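Local coordinates for protein tryparedoxin (Crithidia fasciculata, PDB 1O8X) that probably acts as a thioredoxin-like oxidoreductase that passes reducing equivalents through a cysteine pair in the trypanosomatid response to oxidative stress, at residues I11-R16 with W86-P90; L4-L8 with L30-Y34. The protein carries 1 engineered substitution. All blocks are in the same frame, centred on the assembly; numbering follows the deposited sequence.

Contact 1: I11-R16 with W86-P90; sequences IEKLRR and WLAVP
The pyrrolidine ring of P90 receives the aliphatic part of R15 over one of its faces. R15 CG stands 3.9 Å from P90 CA, and R15 CD is 4.0 Å from P90 CG, so two successive methylenes span the ring. The bend at chi2 (-51°) lays CD over the ring; the next, chi3 -57°, turns NE off it, and the guanidinium ends in a salt bridge to E20. The CG and CD side of the same ring meets the carbonyl of K13, with K13 O 3.9 Å from P90 CG. The flat peptide groups of R15 and A88 are joined by two antiparallel hydrogen bonds. R15 N reaches A88 O at 2.8 Å and lies in the plane of that carbonyl, whereas A88 N approaches R15 O at 3.0 Å from a position tilted 21° out of plane. R15 O also takes a CA-H...O contact from L87, its CA lying at 3.1 Å. Above A88 O sits the apolar L14 side chain, which crosses L87 at about a right angle and splits its methyls: L14 CD1 lies 3.9 Å from L87 CD1, while CD2 packs on V89. On the L87 side of the sheet, CB and CG of R16 run alongside L87 CD2, R16 CB coming within 3.6 Å of that methyl; the two side chains point the same way. I11 adds a light touch of CD1 on V89 CG1.

The bonded pair R15 and A88 faces helix 74-81, where F81 meets both residues and F77 meets A88. L87 turns to the other face of the sheet, against V21 and L26. The antiparallel pairing thus joins strand 13-16, with edge strand 19-22 beyond it, to strand 87-88, which pairs in parallel with strand 63-69 in the mixed sheet of a thioredoxin fold.

Contact 2: L4-L8 with L30-Y34; sequences LDKYL and LVFFY
Y7 and F33 form an offset edge-to-face aromatic pair: the edge of the phenylalanine is directed at the face of the tyrosine. Their ring centroids are 5.7 Å apart and the planes meet at 69°, which separates this arrangement from a parallel stack. The two side chains cross at about a right angle, and F33 has its CG anti to the carbonyl carbon (chi1 -62°), which sends the ring out to Y7. The leading atoms of F33 are CE1 and CZ. F33 CE1 comes to 4.0 Å from Y7 CD1, while F33 CZ reaches back to Y7 CB at 3.8 Å, so the phenylalanine overlaps the root of the tyrosine and not its hydroxyl end. That hydroxyl is hydrogen-bonded to the carbonyl of G120, and the Y7 ring also meets F104.

Two leucines lie alongside F33, each chain running opposite to that of the phenylalanine. L8 brings CD1 to the ring edge, near its plane, 4.2 Å from F33 CE2. L4 approaches obliquely, its CD2 lying 4.2 Å from F33 CZ, and its other methyl, CD1, touches V31 CG2. Within the strand, V31 CG1 rests over one face of F33, offset toward the rim.

In the turn of 4-8, L4 O accepts from both Y7 N, at 2.9 Å, and L8 N, at 2.8 Å, and L4, Y7 and L8 all point to the strand. No hydrogen bond joins the two segments, so their association is apolar and aromatic throughout.

L100 of helix 94-103 and V115 of strand 111-116 extend this buried cluster around F33. The N-terminal turn therefore joins helix 94-103 in covering one face of the central sheet of a thioredoxin fold, in which the interior strand 30-36 runs toward the redox-motif residue C40.

In the fold
Contacts 1 and 2 bear on one mixed sheet, their centres 11 Å apart, with strand 63-69 lying between strands 87-88 and 30-36. They meet directly at two places: V89 CG2 packs 3.8 Å from L8 CD2, and W86 CZ2 packs 3.9 Å from Y34 CD2. Along the chain their segments alternate; the N-terminal region packs first on an interior strand, 30-36, through 4-8 and then pairs with strand 87-88 through 13-16. Contact 2 is the one on the strand that leads toward the redox motif. There, C40 forms a disulfide with position 43 in another structure of this protein; here that position is an engineered alanine, A43, and the disulfide is absent.

Contact 1: I11-R16 with W86-P90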
loop_
_atom_site.group_PDB
_atom_site.type_symbol
_atom_site.label_atom_id
_atom_site.label_comp_id
_atom_site.label_asym_id
_atom_site.label_seq_id
_atom_site.Cartn_x
_atom_site.Cartn_y
_atom_site.Cartn_z
ATOM N N ILE A 11 -4.584 14.195 -4.842
ATOM C CA ILE A 11 -5.562 13.250 -4.322
ATOM C C ILE A 11 -5.786 13.559 -2.846
ATOM O O ILE A 11 -4.887 13.387 -2.022
ATOM C CB ILE A 11 -5.115 11.782 -4.551
ATOM C CG1 ILE A 11 -5.065 11.459 -6.051
ATOM C CG2 ILE A 11 -6.052 10.817 -3.825
ATOM C CD1 ILE A 11 -4.320 10.171 -6.394
ATOM N N GLU A 12 -6.985 14.028 -2.522
ATOM C CA GLU A 12 -7.300 14.467 -1.168
ATOM C C GLU A 12 -7.937 13.373 -0.323
ATOM O O GLU A 12 -7.923 13.446 0.901
ATOM C CB GLU A 12 -8.235 15.675 -1.219
ATOM C CG GLU A 12 -7.545 16.996 -1.518
ATOM C CD GLU A 12 -8.332 18.185 -0.995
ATOM O OE1 GLU A 12 -9.569 18.213 -1.181
ATOM O OE2 GLU A 12 -7.719 19.097 -0.392
ATOM N N LYS A 13 -8.511 12.372 -0.983
ATOM C CA LYS A 13 -9.238 11.313 -0.288
ATOM C C LYS A 13 -8.839 9.939 -0.788
ATOM O O LYS A 13 -8.556 9.760 -1.969
ATOM C CB LYS A 13 -10.749 11.488 -0.447
ATOM C CG LYS A 13 -11.302 12.767 0.166
ATOM C CD LYS A 13 -12.697 12.559 0.723
ATOM C CE LYS A 13 -13.211 13.828 1.375
ATOM N NZ LYS A 13 -13.381 14.948 0.393
ATOM N N LEU A 14 -8.836 8.979 0.127
ATOM C CA LEU A 14 -8.579 7.581 -0.206
ATOM C C LEU A 14 -9.758 6.752 0.251
ATOM O O LEU A 14 -10.460 7.134 1.195
ATOM C CB LEU A 14 -7.309 7.074 0.484
ATOM C CG LEU A 14 -6.001 7.779 0.143
ATOM C CD1 LEU A 14 -4.926 7.295 1.112
ATOM C CD2 LEU A 14 -5.612 7.488 -1.298
ATOM N N ARG A 15 -9.984 5.623 -0.412
ATOM C CA ARG A 15 -11.072 4.722 -0.038
ATOM C C ARG A 15 -10.745 3.983 1.255
ATOM O O ARG A 15 -9.601 3.574 1.456
ATOM C CB ARG A 15 -11.326 3.693 -1.143
ATOM C CG ARG A 15 -11.607 4.253 -2.543
ATOM C CD ARG A 15 -12.700 5.315 -2.606
ATOM N NE ARG A 15 -13.973 4.828 -2.068
ATOM C CZ ARG A 15 -15.128 5.486 -2.160
ATOM N NH1 ARG A 15 -15.185 6.667 -2.770
ATOM N NH2 ARG A 15 -16.232 4.966 -1.642
ATOM N N ARG A 16 -11.750 3.807 2.114
ATOM C CA ARG A 16 -11.663 2.930 3.281
ATOM C C ARG A 16 -13.021 2.267 3.451
ATOM O O ARG A 16 -14.039 2.955 3.605
ATOM C CB ARG A 16 -11.276 3.698 4.555
ATOM C CG ARG A 16 -11.096 2.820 5.808
ATOM C CD ARG A 16 -10.909 3.587 7.118
ATOM N NE ARG A 16 -12.039 4.476 7.400
ATOM C CZ ARG A 16 -12.130 5.275 8.458
ATOM N NH1 ARG A 16 -11.162 5.314 9.364
ATOM N NH2 ARG A 16 -13.194 6.051 8.602
ATOM N N TRP A 86 -7.484 -2.093 4.814
ATOM C CA TRP A 86 -6.751 -0.822 4.794
ATOM C C TRP A 86 -7.342 0.147 3.761
ATOM O O TRP A 86 -8.559 0.134 3.517
ATOM C CB TRP A 86 -5.248 -1.097 4.576
ATOM C CG TRP A 86 -4.968 -2.103 3.478
ATOM C CD1 TRP A 86 -5.259 -1.964 2.142
ATOM C CD2 TRP A 86 -4.400 -3.400 3.629
ATOM N NE1 TRP A 86 -4.879 -3.093 1.460
ATOM C CE2 TRP A 86 -4.355 -3.997 2.348
ATOM C CE3 TRP A 86 -3.890 -4.120 4.717
ATOM C CZ2 TRP A 86 -3.854 -5.286 2.144
ATOM C CZ3 TRP A 86 -3.396 -5.382 4.514
ATOM C CH2 TRP A 86 -3.383 -5.964 3.239
ATOM N N LEU A 87 -6.504 1.013 3.186
ATOM C CA LEU A 87 -6.995 2.062 2.285
ATOM C C LEU A 87 -6.707 1.730 0.832
ATOM O O LEU A 87 -5.939 0.812 0.552
ATOM C CB LEU A 87 -6.357 3.407 2.635
ATOM C CG LEU A 87 -6.334 3.805 4.104
ATOM C CD1 LEU A 87 -5.700 5.180 4.272
ATOM C CD2 LEU A 87 -7.726 3.785 4.680
ATOM N N ALA A 88 -7.295 2.496 -0.085
ATOM C CA ALA A 88 -7.012 2.342 -1.507
ATOM C C ALA A 88 -7.050 3.659 -2.241
ATOM O O ALA A 88 -7.867 4.532 -1.931
ATOM C CB ALA A 88 -8.006 1.380 -2.155
ATOM N N VAL A 89 -6.173 3.795 -3.229
ATOM C CA VAL A 89 -6.320 4.881 -4.207
ATOM C C VAL A 89 -7.592 4.570 -4.986
ATOM O O VAL A 89 -7.778 3.441 -5.434
ATOM C CB VAL A 89 -5.114 4.965 -5.176
ATOM C CG1 VAL A 89 -5.340 6.060 -6.226
ATOM C CG2 VAL A 89 -3.817 5.217 -4.406
ATOM N N PRO A 90 -8.492 5.545 -5.135
ATOM C CA PRO A 90 -9.735 5.269 -5.853
ATOM C C PRO A 90 -9.463 4.806 -7.281
ATOM O O PRO A 90 -8.499 5.269 -7.895
ATOM C CB PRO A 90 -10.462 6.622 -5.838
ATOM C CG PRO A 90 -9.898 7.346 -4.653
ATOM C CD PRO A 90 -8.446 6.929 -4.628
#

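Contact 2: L4-L8 with L30-Y34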
loop_
_atom_site.group_PDB
_atom_site.type_symbol
_atom_site.label_atom_id
_atom_site.label_comp_id
_atom_site.label_asym_id
_atom_site.label_seq_id
_atom_site.Cartn_x
_atom_site.Cartn_y
_atom_site.Cartn_z
ATOM N N LEU A 4 3.291 13.218 0.912
ATOM C CA LEU A 4 2.571 12.319 0.007
ATOM C C LEU A 4 2.107 12.943 -1.309
ATOM O O LEU A 4 1.773 12.219 -2.251
ATOM C CB LEU A 4 1.379 11.677 0.715
ATOM C CG LEU A 4 1.679 10.706 1.860
ATOM C CD1 LEU A 4 0.378 10.199 2.442
ATOM C CD2 LEU A 4 2.571 9.537 1.413
ATOM N N ASP A 5 2.078 14.275 -1.371
ATOM C CA ASP A 5 1.695 14.974 -2.598
ATOM C C ASP A 5 2.567 14.578 -3.791
ATOM O O ASP A 5 2.089 14.521 -4.923
ATOM C CB ASP A 5 1.717 16.490 -2.398
ATOM C CG ASP A 5 0.689 17.209 -3.261
ATOM O OD1 ASP A 5 -0.359 16.607 -3.593
ATOM O OD2 ASP A 5 0.841 18.382 -3.661
ATOM N N LYS A 6 3.837 14.296 -3.521
ATOM C CA LYS A 6 4.774 13.787 -4.518
ATOM C C LYS A 6 4.258 12.511 -5.206
ATOM O O LYS A 6 4.381 12.349 -6.424
ATOM C CB LYS A 6 6.117 13.510 -3.838
ATOM C CG LYS A 6 7.278 13.296 -4.773
ATOM C CD LYS A 6 8.472 12.743 -4.019
ATOM C CE LYS A 6 9.502 12.187 -4.982
ATOM N NZ LYS A 6 10.869 12.238 -4.406
ATOM N N TYR A 7 3.677 11.614 -4.410
ATOM C CA TYR A 7 3.269 10.291 -4.880
ATOM C C TYR A 7 1.835 10.242 -5.346
ATOM O O TYR A 7 1.501 9.495 -6.265
ATOM C CB TYR A 7 3.462 9.280 -3.754
ATOM C CG TYR A 7 4.885 9.235 -3.286
ATOM C CD1 TYR A 7 5.208 9.474 -1.961
ATOM C CD2 TYR A 7 5.917 8.979 -4.183
ATOM C CE1 TYR A 7 6.523 9.442 -1.532
ATOM C CE2 TYR A 7 7.220 8.940 -3.769
ATOM C CZ TYR A 7 7.527 9.185 -2.450
ATOM O OH TYR A 7 8.844 9.131 -2.070
ATOM N N LEU A 8 1.002 11.040 -4.686
ATOM C CA LEU A 8 -0.425 11.129 -4.966
ATOM C C LEU A 8 -0.791 12.598 -5.178
ATOM O O LEU A 8 -1.443 13.201 -4.318
ATOM C CB LEU A 8 -1.239 10.546 -3.801
ATOM C CG LEU A 8 -0.873 9.163 -3.243
ATOM C CD1 LEU A 8 -1.468 8.965 -1.856
ATOM C CD2 LEU A 8 -1.331 8.063 -4.186
ATOM N N LEU A 30 4.119 5.910 8.757
ATOM C CA LEU A 30 4.751 5.248 7.620
ATOM C C LEU A 30 3.619 4.763 6.722
ATOM O O LEU A 30 2.639 4.197 7.212
ATOM C CB LEU A 30 5.586 4.073 8.110
ATOM C CG LEU A 30 6.218 3.196 7.022
ATOM C CD1 LEU A 30 7.241 3.900 6.164
ATOM C CD2 LEU A 30 6.826 1.974 7.686
ATOM N N VAL A 31 3.745 4.989 5.418
ATOM C CA VAL A 31 2.703 4.603 4.479
ATOM C C VAL A 31 3.265 3.580 3.521
ATOM O O VAL A 31 4.246 3.854 2.832
ATOM C CB VAL A 31 2.170 5.827 3.697
ATOM C CG1 VAL A 31 1.163 5.392 2.649
ATOM C CG2 VAL A 31 1.524 6.810 4.672
ATOM N N PHE A 32 2.644 2.408 3.476
ATOM C CA PHE A 32 3.046 1.391 2.517
ATOM C C PHE A 32 2.108 1.410 1.327
ATOM O O PHE A 32 0.896 1.180 1.477
ATOM C CB PHE A 32 2.950 0.000 3.139
ATOM C CG PHE A 32 4.013 -0.317 4.134
ATOM C CD1 PHE A 32 3.687 -0.333 5.484
ATOM C CD2 PHE A 32 5.311 -0.670 3.739
ATOM C CE1 PHE A 32 4.627 -0.648 6.444
ATOM C CE2 PHE A 32 6.279 -0.982 4.689
ATOM C CZ PHE A 32 5.936 -0.987 6.048
ATOM N N PHE A 33 2.652 1.628 0.141
ATOM C CA PHE A 33 1.920 1.432 -1.108
ATOM C C PHE A 33 1.981 -0.038 -1.474
ATOM O O PHE A 33 3.074 -0.603 -1.623
ATOM C CB PHE A 33 2.548 2.276 -2.214
ATOM C CG PHE A 33 2.502 3.744 -1.942
ATOM C CD1 PHE A 33 3.677 4.475 -1.834
ATOM C CD2 PHE A 33 1.278 4.398 -1.807
ATOM C CE1 PHE A 33 3.642 5.857 -1.596
ATOM C CE2 PHE A 33 1.226 5.768 -1.558
ATOM C CZ PHE A 33 2.420 6.498 -1.462
ATOM N N TYR A 34 0.810 -0.662 -1.569
ATOM C CA TYR A 34 0.702 -2.087 -1.885
ATOM C C TYR A 34 0.216 -2.236 -3.309
ATOM O O TYR A 34 -0.941 -1.967 -3.610
ATOM C CB TYR A 34 -0.258 -2.781 -0.913
ATOM C CG TYR A 34 -0.401 -4.270 -1.180
ATOM C CD1 TYR A 34 0.712 -5.052 -1.506
ATOM C CD2 TYR A 34 -1.648 -4.902 -1.098
ATOM C CE1 TYR A 34 0.590 -6.420 -1.741
ATOM C CE2 TYR A 34 -1.774 -6.286 -1.334
ATOM C CZ TYR A 34 -0.643 -7.029 -1.636
ATOM O OH TYR A 34 -0.703 -8.391 -1.874
#